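Local coordinates for DUF574 domain-containing protein (Thermobifida fusca, PDB 2QE6) that probably transfers the methyl group of S-adenosylmethionine, which it binds in a Rossmann-like domain, to a substrate that is not identified, at residues 106-111 with 129-134; 79-84 with 158-163; 28-33 with 53-58. The protein carries 1 engineered substitution. One frame throughout, in Å; residues are numbered along the deposited sequence.

How the interactions relate
Reading from the N terminus, interaction 3 comes first: segments 28-33 and 53-58 close a short loop that contains helix 38-48 and sets the end of helix 23-30 against the start of helix 54-75. That long helix leads into strand 80-84, where interaction 2 opens, to close only at strand 160-163. Interaction 1, between 106-111 and 129-134, falls wholly within this long excursion, so the two are nested and none of the three cross. Interactions 1 and 2 share the parallel part of one mixed sheet, joined through neighbouring strands 106-111 and 80-84, with centres about 10 Å apart. Interaction 3 touches neither and ties together the helical part beside the cofactor.

Interaction 1: residues 106-111 with 129-134; sequences RVVYVD and NTAVFT. With SAM (S-adenosylmethionine), chain F.
Packing is tightest on the face of Val108, Val110 and Phe133. The phenyl group stands in the crowded position between its own backbone N and carbonyl carbon (chi1 69°), which leans it back over the neighbouring strand. Val108 CG1 meets the ring at its edge, 3.5 Å from Phe133 CE1. Val110 CG2 sits over one face in a CH-pi contact, 4.0 Å from the centroid of the Phe133 ring. His146 stacks on Phe133. On the other face, Thr130 CG2 touches Tyr109 CE2 at 3.6 Å, while Val107 CG1 lies over the centre of the Tyr109 ring; Tyr109 OH is hydrogen-bonded to His95 ND1. These strands open and close a beta-alpha-beta unit through helix 114-124, in parallel register at the border of a Rossmann-like sheet. Five backbone bonds lace them, the shortest and straightest being Tyr109 N to Ala131 O (2.8 Å, 173° at the hydrogen). The Arg106 end is looser: Arg106 CG rests 3.8 Å from Asn129 CB, both residues partly exposed, the guanidinium and amide planes nearly perpendicular, and Arg106 NE turns to Met152 O. At the other end a water spans Asp111 O and OG1 of the partly exposed Thr134, but Asp111 is firmly held, taking both ribose hydroxyls of SAM, with Asp111 OD1 accepting from O2' at 2.8 Å and Asp111 OD2 from O3' at 2.5 Å, and Asp113 N and Gly87 N donating too.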
ATOM      1  N   ARG A 106       1.674   6.340 -15.760  1.00 34.70           N
ATOM      2  CA  ARG A 106       0.507   7.064 -15.247  1.00 37.04           C
ATOM      3  C   ARG A 106       0.046   6.418 -13.960  1.00 37.03           C
ATOM      4  O   ARG A 106      -0.046   5.180 -13.901  1.00 33.89           O
ATOM      5  CB  ARG A 106      -0.619   7.066 -16.275  1.00 38.56           C
ATOM      6  CG  ARG A 106      -0.248   7.841 -17.554  1.00 38.78           C
ATOM      7  CD  ARG A 106      -1.449   8.063 -18.455  1.00 45.36           C
ATOM      8  NE  ARG A 106      -2.099   6.785 -18.749  1.00 59.24           N
ATOM      9  CZ  ARG A 106      -1.701   5.905 -19.674  1.00 61.61           C
ATOM     10  NH1 ARG A 106      -0.633   6.129 -20.436  1.00 59.96           N
ATOM     11  NH2 ARG A 106      -2.382   4.774 -19.825  1.00 59.10           N
ATOM     12  N   VAL A 107      -0.162   7.236 -12.927  1.00 34.29           N
ATOM     13  CA  VAL A 107      -0.510   6.713 -11.600  1.00 33.42           C
ATOM     14  C   VAL A 107      -1.722   7.465 -11.075  1.00 32.56           C
ATOM     15  O   VAL A 107      -1.792   8.714 -11.164  1.00 33.92           O
ATOM     16  CB  VAL A 107       0.678   6.837 -10.569  1.00 33.15           C
ATOM     17  CG1 VAL A 107       0.288   6.258  -9.220  1.00 36.99           C
ATOM     18  CG2 VAL A 107       1.931   6.105 -11.099  1.00 33.97           C
ATOM     19  N   VAL A 108      -2.678   6.704 -10.554  1.00 35.92           N
ATOM     20  CA  VAL A 108      -3.860   7.243  -9.921  1.00 35.80           C
ATOM     21  C   VAL A 108      -3.832   6.758  -8.483  1.00 38.51           C
ATOM     22  O   VAL A 108      -3.843   5.565  -8.242  1.00 35.75           O
ATOM     23  CB  VAL A 108      -5.153   6.775 -10.620  1.00 36.96           C
ATOM     24  CG1 VAL A 108      -6.400   7.223  -9.799  1.00 38.93           C
ATOM     25  CG2 VAL A 108      -5.199   7.287 -12.095  1.00 29.68           C
ATOM     26  N   TYR A 109      -3.746   7.701  -7.543  1.00 38.31           N
ATOM     27  CA  TYR A 109      -3.732   7.373  -6.135  1.00 35.86           C
ATOM     28  C   TYR A 109      -5.132   7.492  -5.527  1.00 34.29           C
ATOM     29  O   TYR A 109      -5.878   8.397  -5.847  1.00 34.58           O
ATOM     30  CB  TYR A 109      -2.825   8.317  -5.358  1.00 34.50           C
ATOM     31  CG  TYR A 109      -1.343   8.355  -5.676  1.00 37.14           C
ATOM     32  CD1 TYR A 109      -0.461   7.404  -5.188  1.00 27.75           C
ATOM     33  CD2 TYR A 109      -0.806   9.415  -6.388  1.00 26.91           C
ATOM     34  CE1 TYR A 109       0.950   7.494  -5.428  1.00 37.08           C
ATOM     35  CE2 TYR A 109       0.568   9.517  -6.617  1.00 41.60           C
ATOM     36  CZ  TYR A 109       1.443   8.555  -6.134  1.00 30.47           C
ATOM     37  OH  TYR A 109       2.807   8.738  -6.396  1.00 35.66           O
ATOM     38  N   VAL A 110      -5.460   6.603  -4.599  1.00 35.86           N
ATOM     39  CA  VAL A 110      -6.764   6.609  -3.941  1.00 36.51           C
ATOM     40  C   VAL A 110      -6.523   6.418  -2.449  1.00 35.44           C
ATOM     41  O   VAL A 110      -5.770   5.526  -2.064  1.00 35.22           O
ATOM     42  CB  VAL A 110      -7.659   5.456  -4.473  1.00 36.42           C
ATOM     43  CG1 VAL A 110      -9.045   5.464  -3.807  1.00 37.91           C
ATOM     44  CG2 VAL A 110      -7.764   5.575  -6.017  1.00 34.84           C
ATOM     45  N   ASP A 111      -7.110   7.290  -1.630  1.00 34.62           N
ATOM     46  CA  ASP A 111      -7.058   7.134  -0.194  1.00 37.97           C
ATOM     47  C   ASP A 111      -8.337   7.653   0.432  1.00 37.12           C
ATOM     48  O   ASP A 111      -8.975   8.511  -0.095  1.00 35.88           O
ATOM     49  CB  ASP A 111      -5.823   7.804   0.431  1.00 38.37           C
ATOM     50  CG  ASP A 111      -5.407   7.141   1.764  1.00 38.16           C
ATOM     51  OD1 ASP A 111      -6.024   7.408   2.806  1.00 43.08           O
ATOM     52  OD2 ASP A 111      -4.442   6.363   1.786  1.00 40.28           O
ATOM     53  N   ASN A 129       0.093  13.192 -15.746  1.00 38.51           N
ATOM     54  CA  ASN A 129       0.037  11.708 -15.675  1.00 35.57           C
ATOM     55  C   ASN A 129      -0.160  11.155 -14.310  1.00 35.49           C
ATOM     56  O   ASN A 129      -0.015   9.943 -14.106  1.00 32.37           O
ATOM     57  CB  ASN A 129       1.291  11.091 -16.270  1.00 35.87           C
ATOM     58  CG  ASN A 129       1.449  11.430 -17.749  1.00 40.21           C
ATOM     59  OD1 ASN A 129       2.528  11.312 -18.296  1.00 49.01           O
ATOM     60  ND2 ASN A 129       0.370  11.878 -18.387  1.00 34.15           N
ATOM     61  N   THR A 130      -0.499  12.018 -13.359  1.00 33.55           N
ATOM     62  CA  THR A 130      -0.677  11.555 -11.986  1.00 31.39           C
ATOM     63  C   THR A 130      -1.902  12.247 -11.411  1.00 31.94           C
ATOM     64  O   THR A 130      -2.090  13.439 -11.592  1.00 31.21           O
ATOM     65  CB  THR A 130       0.595  11.836 -11.147  1.00 31.46           C
ATOM     66  OG1 THR A 130       1.755  11.362 -11.852  1.00 34.80           O
ATOM     67  CG2 THR A 130       0.532  11.157  -9.818  1.00 35.30           C
ATOM     68  N   ALA A 131      -2.769  11.491 -10.766  1.00 30.97           N
ATOM     69  CA  ALA A 131      -4.013  12.020 -10.217  1.00 32.32           C
ATOM     70  C   ALA A 131      -4.220  11.393  -8.841  1.00 33.57           C
ATOM     71  O   ALA A 131      -3.621  10.360  -8.551  1.00 31.23           O
ATOM     72  CB  ALA A 131      -5.188  11.681 -11.139  1.00 32.78           C
ATOM     73  N   VAL A 132      -5.008  12.058  -7.997  1.00 33.68           N
ATOM     74  CA  VAL A 132      -5.307  11.595  -6.646  1.00 35.31           C
ATOM     75  C   VAL A 132      -6.782  11.824  -6.338  1.00 35.58           C
ATOM     76  O   VAL A 132      -7.345  12.812  -6.743  1.00 38.94           O
ATOM     77  CB  VAL A 132      -4.403  12.284  -5.573  1.00 35.43           C
ATOM     78  CG1 VAL A 132      -4.598  13.777  -5.540  1.00 37.38           C
ATOM     79  CG2 VAL A 132      -4.627  11.654  -4.167  1.00 36.20           C
ATOM     80  N   PHE A 133      -7.421  10.900  -5.636  1.00 39.23           N
ATOM     81  CA  PHE A 133      -8.756  11.180  -5.138  1.00 39.95           C
ATOM     82  C   PHE A 133      -9.101  10.397  -3.885  1.00 40.38           C
ATOM     83  O   PHE A 133      -8.443   9.402  -3.532  1.00 38.76           O
ATOM     84  CB  PHE A 133      -9.822  11.035  -6.249  1.00 41.18           C
ATOM     85  CG  PHE A 133     -10.054   9.623  -6.737  1.00 41.33           C
ATOM     86  CD1 PHE A 133      -9.295   9.090  -7.779  1.00 42.76           C
ATOM     87  CD2 PHE A 133     -11.089   8.852  -6.205  1.00 43.45           C
ATOM     88  CE1 PHE A 133      -9.545   7.788  -8.257  1.00 37.68           C
ATOM     89  CE2 PHE A 133     -11.358   7.567  -6.683  1.00 34.48           C
ATOM     90  CZ  PHE A 133     -10.579   7.033  -7.707  1.00 42.27           C
ATOM     91  N   THR A 134     -10.129  10.883  -3.186  1.00 40.90           N
ATOM     92  CA  THR A 134     -10.588  10.262  -1.938  1.00 39.42           C
ATOM     93  C   THR A 134     -11.677   9.233  -2.272  1.00 38.83           C
ATOM     94  O   THR A 134     -12.591   9.509  -3.018  1.00 36.35           O
ATOM     95  CB  THR A 134     -11.096  11.345  -0.962  1.00 40.06           C
ATOM     96  OG1 THR A 134     -10.076  12.339  -0.798  1.00 39.40           O
ATOM     97  CG2 THR A 134     -11.455  10.762   0.396  1.00 37.84           C
TER
HETATM   98  N   SAM F 400       0.093   2.155   0.642  1.00 28.40           N
HETATM   99  CA  SAM F 400       1.009   2.982   1.524  1.00 30.21           C
HETATM  100  C   SAM F 400       2.255   2.183   1.837  1.00 31.01           C
HETATM  101  O   SAM F 400       3.309   2.756   2.089  1.00 31.59           O
HETATM  102  OXT SAM F 400       2.210   0.947   1.870  1.00 28.67           O
HETATM  103  CB  SAM F 400       0.426   3.434   2.877  1.00 27.39           C
HETATM  104  CG  SAM F 400       0.075   2.314   3.869  1.00 28.67           C
HETATM  105  SD  SAM F 400      -0.801   2.837   5.380  1.00 14.44           S
HETATM  106  CE  SAM F 400      -0.839   4.602   4.984  1.00 42.41           C
HETATM  107  C5' SAM F 400      -2.456   2.408   4.802  1.00 31.89           C
HETATM  108  C4' SAM F 400      -3.270   3.379   3.938  1.00 30.30           C
HETATM  109  O4' SAM F 400      -4.430   2.708   3.435  1.00 27.71           O
HETATM  110  C3' SAM F 400      -3.801   4.605   4.699  1.00 32.41           C
HETATM  111  O3' SAM F 400      -3.467   5.809   4.031  1.00 30.91           O
HETATM  112  C2' SAM F 400      -5.306   4.424   4.813  1.00 33.81           C
HETATM  113  O2' SAM F 400      -6.052   5.641   4.941  1.00 31.21           O
HETATM  114  C1' SAM F 400      -5.554   3.592   3.559  1.00 29.72           C
HETATM  115  N9  SAM F 400      -6.797   2.831   3.692  1.00 29.41           N
HETATM  116  C8  SAM F 400      -7.125   1.830   4.606  1.00 33.38           C
HETATM  117  N7  SAM F 400      -8.388   1.403   4.341  1.00 31.49           N
HETATM  118  C5  SAM F 400      -8.849   2.112   3.262  1.00 32.06           C
HETATM  119  C6  SAM F 400     -10.064   2.058   2.562  1.00 23.54           C
HETATM  120  N6  SAM F 400     -11.038   1.199   2.972  1.00 27.93           N
HETATM  121  N1  SAM F 400     -10.220   2.916   1.487  1.00 31.12           N
HETATM  122  C2  SAM F 400      -9.208   3.812   1.086  1.00 26.56           C
HETATM  123  N3  SAM F 400      -8.007   3.870   1.788  1.00 27.77           N
HETATM  124  C4  SAM F 400      -7.851   3.013   2.849  1.00 34.31           C
HETATM  125  O   HOH W   1      -7.725  11.525   0.017  1.00 33.88           O

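Interaction 2: residues 79-84 with 158-163; sequences SQFLDL and PAAIML
Pro158 O is gripped twice, by a side-chain amide and by a water. Gln80 NE2 donates to Pro158 O at 3.0 Å, approaching from above the carbonyl plane, 55° out of it, while the oxygen stays close to the plane of the amide itself. The water gives a shorter bond of 2.5 Å to Pro158 O and in turn accepts from Ser79 N at 2.9 Å, so the two segments are pinned together at the N-terminal end of the pairing. The extended Gln80 side chain is held at its other end too, since Gln80 OE1 accepts from Asp154 N. From there four backbone bonds run in parallel register, all fairly straight, such as Leu82 N to Ala160 O at 2.9 Å. Strands 80-84 and 160-163 are the central neighbours of the 3-2-1-4-5 order of a Rossmann-like methyltransferase, with strands 106-111 and 191-197 flanking them. Leu82 and Ile161 share one face, and Leu84, pointing toward the partner strand, sets CD1 against Ile161 CG2 at 3.5 Å and also reaches Leu163. On the other face, Phe81 CD2 touches Ala160 CB at 3.6 Å, beneath helix 54-75. Farther along, the selenomethionine Met162 turns about its CG-SE bond (chi3 56°), bringing CE within 3.8 Å of Asp83 OD1, its chain crossing the carboxylate obliquely. Asp83 OD2 is hydrogen-bonded to Thr94 OG1. The contact thus places the buried Asp83 carboxylate beside the selenomethionine methyl, a setting that by itself could raise its pKa; the amino end of SAM, about 5 Å from the side chain at nearest atoms, would if protonated probably favour the charged form.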
ATOM      1  N   SER A  79       2.730   0.770 -17.688  1.00 31.22           N
ATOM      2  CA  SER A  79       2.637   2.225 -17.763  1.00 32.74           C
ATOM      3  C   SER A  79       1.436   2.808 -17.033  1.00 31.25           C
ATOM      4  O   SER A  79       1.268   3.996 -17.066  1.00 30.19           O
ATOM      5  CB  SER A  79       2.641   2.694 -19.231  1.00 28.02           C
ATOM      6  OG  SER A  79       3.829   2.274 -19.830  1.00 40.88           O
ATOM      7  N   GLN A  80       0.668   1.974 -16.310  1.00 32.64           N
ATOM      8  CA  GLN A  80      -0.609   2.363 -15.714  1.00 33.73           C
ATOM      9  C   GLN A  80      -0.676   1.753 -14.341  1.00 30.93           C
ATOM     10  O   GLN A  80      -0.596   0.543 -14.247  1.00 32.54           O
ATOM     11  CB  GLN A  80      -1.814   1.780 -16.487  1.00 36.53           C
ATOM     12  CG  GLN A  80      -1.769   1.939 -17.987  1.00 33.46           C
ATOM     13  CD  GLN A  80      -3.084   1.629 -18.680  1.00 36.28           C
ATOM     14  OE1 GLN A  80      -3.782   2.537 -19.137  1.00 35.18           O
ATOM     15  NE2 GLN A  80      -3.409   0.351 -18.811  1.00 26.81           N
ATOM     16  N   PHE A  81      -0.787   2.577 -13.296  1.00 31.54           N
ATOM     17  CA  PHE A  81      -0.853   2.082 -11.903  1.00 35.56           C
ATOM     18  C   PHE A  81      -2.072   2.669 -11.207  1.00 34.01           C
ATOM     19  O   PHE A  81      -2.393   3.864 -11.369  1.00 35.52           O
ATOM     20  CB  PHE A  81       0.413   2.462 -11.095  1.00 35.49           C
ATOM     21  CG  PHE A  81       1.689   1.942 -11.676  1.00 33.41           C
ATOM     22  CD1 PHE A  81       2.229   2.494 -12.814  1.00 31.79           C
ATOM     23  CD2 PHE A  81       2.315   0.857 -11.125  1.00 34.68           C
ATOM     24  CE1 PHE A  81       3.401   1.995 -13.363  1.00 36.37           C
ATOM     25  CE2 PHE A  81       3.491   0.345 -11.689  1.00 31.73           C
ATOM     26  CZ  PHE A  81       4.032   0.923 -12.789  1.00 33.59           C
ATOM     27  N   LEU A  82      -2.743   1.820 -10.429  1.00 37.12           N
ATOM     28  CA  LEU A  82      -3.801   2.229  -9.521  1.00 37.66           C
ATOM     29  C   LEU A  82      -3.353   1.885  -8.105  1.00 35.92           C
ATOM     30  O   LEU A  82      -3.196   0.721  -7.749  1.00 34.48           O
ATOM     31  CB  LEU A  82      -5.112   1.519  -9.868  1.00 37.82           C
ATOM     32  CG  LEU A  82      -6.334   1.868  -9.019  1.00 39.59           C
ATOM     33  CD1 LEU A  82      -6.593   3.381  -8.997  1.00 38.82           C
ATOM     34  CD2 LEU A  82      -7.563   1.090  -9.538  1.00 38.88           C
ATOM     35  N   ASP A  83      -3.085   2.915  -7.323  1.00 36.74           N
ATOM     36  CA  ASP A  83      -2.440   2.757  -6.036  1.00 33.08           C
ATOM     37  C   ASP A  83      -3.498   2.989  -4.963  1.00 34.94           C
ATOM     38  O   ASP A  83      -3.838   4.139  -4.610  1.00 35.33           O
ATOM     39  CB  ASP A  83      -1.274   3.732  -5.941  1.00 32.72           C
ATOM     40  CG  ASP A  83      -0.405   3.561  -4.670  1.00 37.82           C
ATOM     41  OD1 ASP A  83      -0.693   2.688  -3.804  1.00 44.57           O
ATOM     42  OD2 ASP A  83       0.578   4.361  -4.536  1.00 44.59           O
ATOM     43  N   LEU A  84      -4.027   1.861  -4.456  1.00 34.81           N
ATOM     44  CA  LEU A  84      -5.151   1.857  -3.539  1.00 35.44           C
ATOM     45  C   LEU A  84      -4.692   1.918  -2.078  1.00 37.32           C
ATOM     46  O   LEU A  84      -3.941   1.044  -1.617  1.00 38.65           O
ATOM     47  CB  LEU A  84      -5.948   0.577  -3.727  1.00 33.43           C
ATOM     48  CG  LEU A  84      -6.535   0.396  -5.144  1.00 31.96           C
ATOM     49  CD1 LEU A  84      -7.108  -1.018  -5.264  1.00 38.28           C
ATOM     50  CD2 LEU A  84      -7.585   1.462  -5.496  1.00 35.82           C
ATOM     51  N   PRO A 158      -2.431  -3.793 -20.233  1.00 36.89           N
ATOM     52  CA  PRO A 158      -1.834  -4.104 -18.918  1.00 35.74           C
ATOM     53  C   PRO A 158      -1.767  -2.932 -17.931  1.00 32.78           C
ATOM     54  O   PRO A 158      -1.450  -1.812 -18.315  1.00 31.76           O
ATOM     55  CB  PRO A 158      -0.432  -4.585 -19.282  1.00 36.73           C
ATOM     56  CG  PRO A 158      -0.628  -5.246 -20.632  1.00 35.58           C
ATOM     57  CD  PRO A 158      -1.652  -4.390 -21.336  1.00 37.08           C
ATOM     58  N   ALA A 159      -2.128  -3.198 -16.671  1.00 32.30           N
ATOM     59  CA  ALA A 159      -1.950  -2.243 -15.591  1.00 31.54           C
ATOM     60  C   ALA A 159      -1.465  -2.963 -14.351  1.00 35.36           C
ATOM     61  O   ALA A 159      -1.488  -4.181 -14.303  1.00 36.91           O
ATOM     62  CB  ALA A 159      -3.261  -1.528 -15.304  1.00 32.27           C
ATOM     63  N   ALA A 160      -1.069  -2.189 -13.341  1.00 34.98           N
ATOM     64  CA  ALA A 160      -0.741  -2.706 -12.020  1.00 34.61           C
ATOM     65  C   ALA A 160      -1.725  -2.117 -11.013  1.00 34.74           C
ATOM     66  O   ALA A 160      -1.852  -0.903 -10.914  1.00 36.89           O
ATOM     67  CB  ALA A 160       0.673  -2.333 -11.636  1.00 33.72           C
ATOM     68  N   ILE A 161      -2.413  -2.970 -10.254  1.00 37.77           N
ATOM     69  CA  ILE A 161      -3.177  -2.506  -9.083  1.00 36.08           C
ATOM     70  C   ILE A 161      -2.416  -2.850  -7.796  1.00 37.83           C
ATOM     71  O   ILE A 161      -1.868  -3.944  -7.661  1.00 34.66           O
ATOM     72  CB  ILE A 161      -4.584  -3.128  -9.035  1.00 35.32           C
ATOM     73  CG1 ILE A 161      -5.425  -2.652 -10.227  1.00 39.52           C
ATOM     74  CG2 ILE A 161      -5.268  -2.765  -7.734  1.00 40.52           C
ATOM     75  CD1 ILE A 161      -6.826  -3.267 -10.309  1.00 33.65           C
HETATM   76  N   MSE A 162      -2.324  -1.890  -6.886  1.00 36.44           N
HETATM   77  CA  MSE A 162      -1.490  -2.024  -5.689  1.00 34.76           C
HETATM   78  C   MSE A 162      -2.372  -1.923  -4.477  1.00 35.78           C
HETATM   79  O   MSE A 162      -3.233  -1.058  -4.405  1.00 33.96           O
HETATM   80  CB  MSE A 162      -0.457  -0.908  -5.639  1.00 35.75           C
HETATM   81  CG  MSE A 162       0.510  -0.914  -6.791  1.00 34.17           C
HETATM   82 SE   MSE A 162       1.528   0.729  -6.923  0.75 37.91          SE
HETATM   83  CE  MSE A 162       2.379   0.915  -5.170  1.00 30.99           C
ATOM     84  N   LEU A 163      -2.238  -2.889  -3.571  1.00 36.60           N
ATOM     85  CA  LEU A 163      -2.797  -2.801  -2.244  1.00 35.41           C
ATOM     86  C   LEU A 163      -1.634  -2.959  -1.249  1.00 37.93           C
ATOM     87  O   LEU A 163      -1.640  -3.815  -0.363  1.00 38.80           O
ATOM     88  CB  LEU A 163      -3.878  -3.866  -2.028  1.00 37.06           C
ATOM     89  CG  LEU A 163      -5.190  -3.603  -2.792  1.00 40.93           C
ATOM     90  CD1 LEU A 163      -5.348  -4.527  -3.912  1.00 40.62           C
ATOM     91  CD2 LEU A 163      -6.379  -3.720  -1.849  1.00 50.70           C
TER
HETATM   92  O   HOH W   2       0.800  -0.911 -19.034  1.00 26.32           O

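Interaction 3: residues 28-33 with 53-58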
ATOM      1  N   ASP A  28       2.246   7.774   8.610  1.00 34.69           N
ATOM      2  CA  ASP A  28       3.097   8.935   8.336  1.00 33.90           C
ATOM      3  C   ASP A  28       4.011   9.261   9.554  1.00 35.14           C
ATOM      4  O   ASP A  28       5.199   9.506   9.425  1.00 36.36           O
ATOM      5  CB  ASP A  28       2.222  10.132   8.057  1.00 34.12           C
ATOM      6  CG  ASP A  28       3.022  11.297   7.584  1.00 30.41           C
ATOM      7  OD1 ASP A  28       3.592  11.129   6.492  1.00 38.79           O
ATOM      8  OD2 ASP A  28       3.117  12.308   8.319  1.00 34.43           O
ATOM      9  N   ALA A  29       3.419   9.279  10.737  1.00 34.42           N
ATOM     10  CA  ALA A  29       4.141   9.475  11.985  1.00 33.61           C
ATOM     11  C   ALA A  29       5.235   8.388  12.137  1.00 36.37           C
ATOM     12  O   ALA A  29       6.367   8.695  12.466  1.00 38.29           O
ATOM     13  CB  ALA A  29       3.141   9.454  13.173  1.00 32.94           C
ATOM     14  N   LEU A  30       4.906   7.120  11.893  1.00 36.80           N
ATOM     15  CA  LEU A  30       5.906   6.045  11.942  1.00 37.84           C
ATOM     16  C   LEU A  30       7.104   6.287  11.036  1.00 39.97           C
ATOM     17  O   LEU A  30       8.219   5.961  11.419  1.00 38.21           O
ATOM     18  CB  LEU A  30       5.310   4.696  11.600  1.00 38.43           C
ATOM     19  CG  LEU A  30       4.418   4.108  12.677  1.00 34.84           C
ATOM     20  CD1 LEU A  30       3.780   2.807  12.178  1.00 40.15           C
ATOM     21  CD2 LEU A  30       5.201   3.868  14.000  1.00 34.35           C
ATOM     22  N   LEU A  31       6.849   6.829   9.845  1.00 38.98           N
ATOM     23  CA  LEU A  31       7.904   7.202   8.883  1.00 40.08           C
ATOM     24  C   LEU A  31       8.614   8.517   9.153  1.00 41.94           C
ATOM     25  O   LEU A  31       9.529   8.868   8.425  1.00 42.65           O
ATOM     26  CB  LEU A  31       7.331   7.214   7.448  1.00 38.29           C
ATOM     27  CG  LEU A  31       6.801   5.847   6.995  1.00 41.46           C
ATOM     28  CD1 LEU A  31       6.055   5.941   5.649  1.00 37.76           C
ATOM     29  CD2 LEU A  31       7.964   4.848   6.921  1.00 37.22           C
ATOM     30  N   GLY A  32       8.209   9.252  10.184  1.00 42.96           N
ATOM     31  CA  GLY A  32       8.795  10.539  10.480  1.00 39.93           C
ATOM     32  C   GLY A  32       8.268  11.701   9.642  1.00 41.87           C
ATOM     33  O   GLY A  32       8.958  12.726   9.483  1.00 36.13           O
ATOM     34  N   GLY A  33       7.064  11.557   9.095  1.00 39.68           N
ATOM     35  CA  GLY A  33       6.409  12.679   8.396  1.00 39.69           C
ATOM     36  C   GLY A  33       5.740  13.677   9.321  1.00 38.73           C
ATOM     37  O   GLY A  33       5.615  13.443  10.523  1.00 35.42           O
ATOM     38  N   GLY A  53      10.188  -3.193  16.543  1.00 28.11           N
ATOM     39  CA  GLY A  53      10.433  -3.088  15.116  1.00 32.72           C
ATOM     40  C   GLY A  53       9.347  -2.452  14.286  1.00 34.66           C
ATOM     41  O   GLY A  53       9.453  -2.441  13.060  1.00 34.99           O
ATOM     42  N   LEU A  54       8.323  -1.885  14.916  1.00 35.11           N
ATOM     43  CA  LEU A  54       7.208  -1.309  14.152  1.00 33.43           C
ATOM     44  C   LEU A  54       7.666  -0.265  13.116  1.00 35.41           C
ATOM     45  O   LEU A  54       7.346  -0.379  11.931  1.00 35.58           O
ATOM     46  CB  LEU A  54       6.126  -0.761  15.081  1.00 32.90           C
ATOM     47  CG  LEU A  54       4.842  -0.176  14.424  1.00 33.04           C
ATOM     48  CD1 LEU A  54       4.215  -1.176  13.421  1.00 29.74           C
ATOM     49  CD2 LEU A  54       3.815   0.262  15.582  1.00 32.66           C
ATOM     50  N   LYS A  55       8.410   0.731  13.535  1.00 34.91           N
ATOM     51  CA  LYS A  55       8.868   1.748  12.595  1.00 36.29           C
ATOM     52  C   LYS A  55       9.726   1.125  11.492  1.00 37.66           C
ATOM     53  O   LYS A  55       9.601   1.491  10.323  1.00 31.74           O
ATOM     54  CB  LYS A  55       9.684   2.843  13.265  1.00 37.15           C
ATOM     55  CG  LYS A  55       8.940   3.835  14.145  1.00 43.53           C
ATOM     56  CD  LYS A  55       9.876   5.092  14.440  1.00 45.67           C
ATOM     57  CE  LYS A  55       9.305   6.075  15.503  1.00 63.33           C
ATOM     58  NZ  LYS A  55       7.993   6.746  15.134  1.00 74.43           N
ATOM     59  N   GLU A  56      10.599   0.186  11.845  1.00 34.22           N
ATOM     60  CA  GLU A  56      11.435  -0.463  10.818  1.00 38.09           C
ATOM     61  C   GLU A  56      10.592  -1.243   9.803  1.00 34.90           C
ATOM     62  O   GLU A  56      10.897  -1.225   8.624  1.00 36.13           O
ATOM     63  CB  GLU A  56      12.543  -1.320  11.452  1.00 38.20           C
ATOM     64  CG  GLU A  56      13.685  -0.453  12.054  1.00 44.72           C
ATOM     65  N   SER A  57       9.516  -1.874  10.260  1.00 33.03           N
ATOM     66  CA  SER A  57       8.574  -2.544   9.396  1.00 34.40           C
ATOM     67  C   SER A  57       7.945  -1.595   8.351  1.00 35.48           C
ATOM     68  O   SER A  57       7.753  -1.979   7.204  1.00 36.58           O
ATOM     69  CB  SER A  57       7.480  -3.279  10.213  1.00 35.31           C
ATOM     70  OG  SER A  57       6.397  -2.448  10.622  1.00 37.72           O
ATOM     71  N   ALA A  58       7.620  -0.377   8.752  1.00 34.38           N
ATOM     72  CA  ALA A  58       7.087   0.626   7.851  1.00 33.94           C
ATOM     73  C   ALA A  58       8.144   1.025   6.876  1.00 37.16           C
ATOM     74  O   ALA A  58       7.852   1.168   5.696  1.00 39.42           O
ATOM     75  CB  ALA A  58       6.583   1.879   8.612  1.00 33.59           C
TER
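Aromatic rings are absent here, and the flat groups that matter are backbone carbonyls. Leu54 O takes Ser57 OG in its plane, on a lone pair, at 2.6 Å, and also accepts the longer helical bond from Ala58 N. The Leu30 carbonyl is brushed by the aliphatic part of Lys55, with Lys55 CG 3.5 Å from Leu30 O. The setting is a helix-end contact: helix 23-30 stops in a Schellman motif at Gly32, with positive phi, while helix 54-75 starts after its N-cap residue Gly53. Leu30 carries the apolar part. Its chain crosses Leu54 at about a right angle, and its two methyl groups divide the work: Leu30 CD1 lies 3.9 Å from Leu54 CG, and Leu30 CD2 is 3.7 Å from Lys55 CG. Ala44 and Cys48 of helix 38-48 also touch Leu30. A turn farther along the second helix, Leu31 CD2 rests on Ala58 CB at 3.7 Å; Leu31 also adjoins Tyr27 and Arg62, both SAM-binding residues, which places the contact just behind the cofactor pocket. Lys55 runs extended from CB and then bends at chi4 (-63°), which carries its amine to the end of the first helix. There the positive charge probably interacts favourably with the helix's last carbonyls, though without a hydrogen bond: Lys55 NZ stays 3.7 Å from Ala29 O.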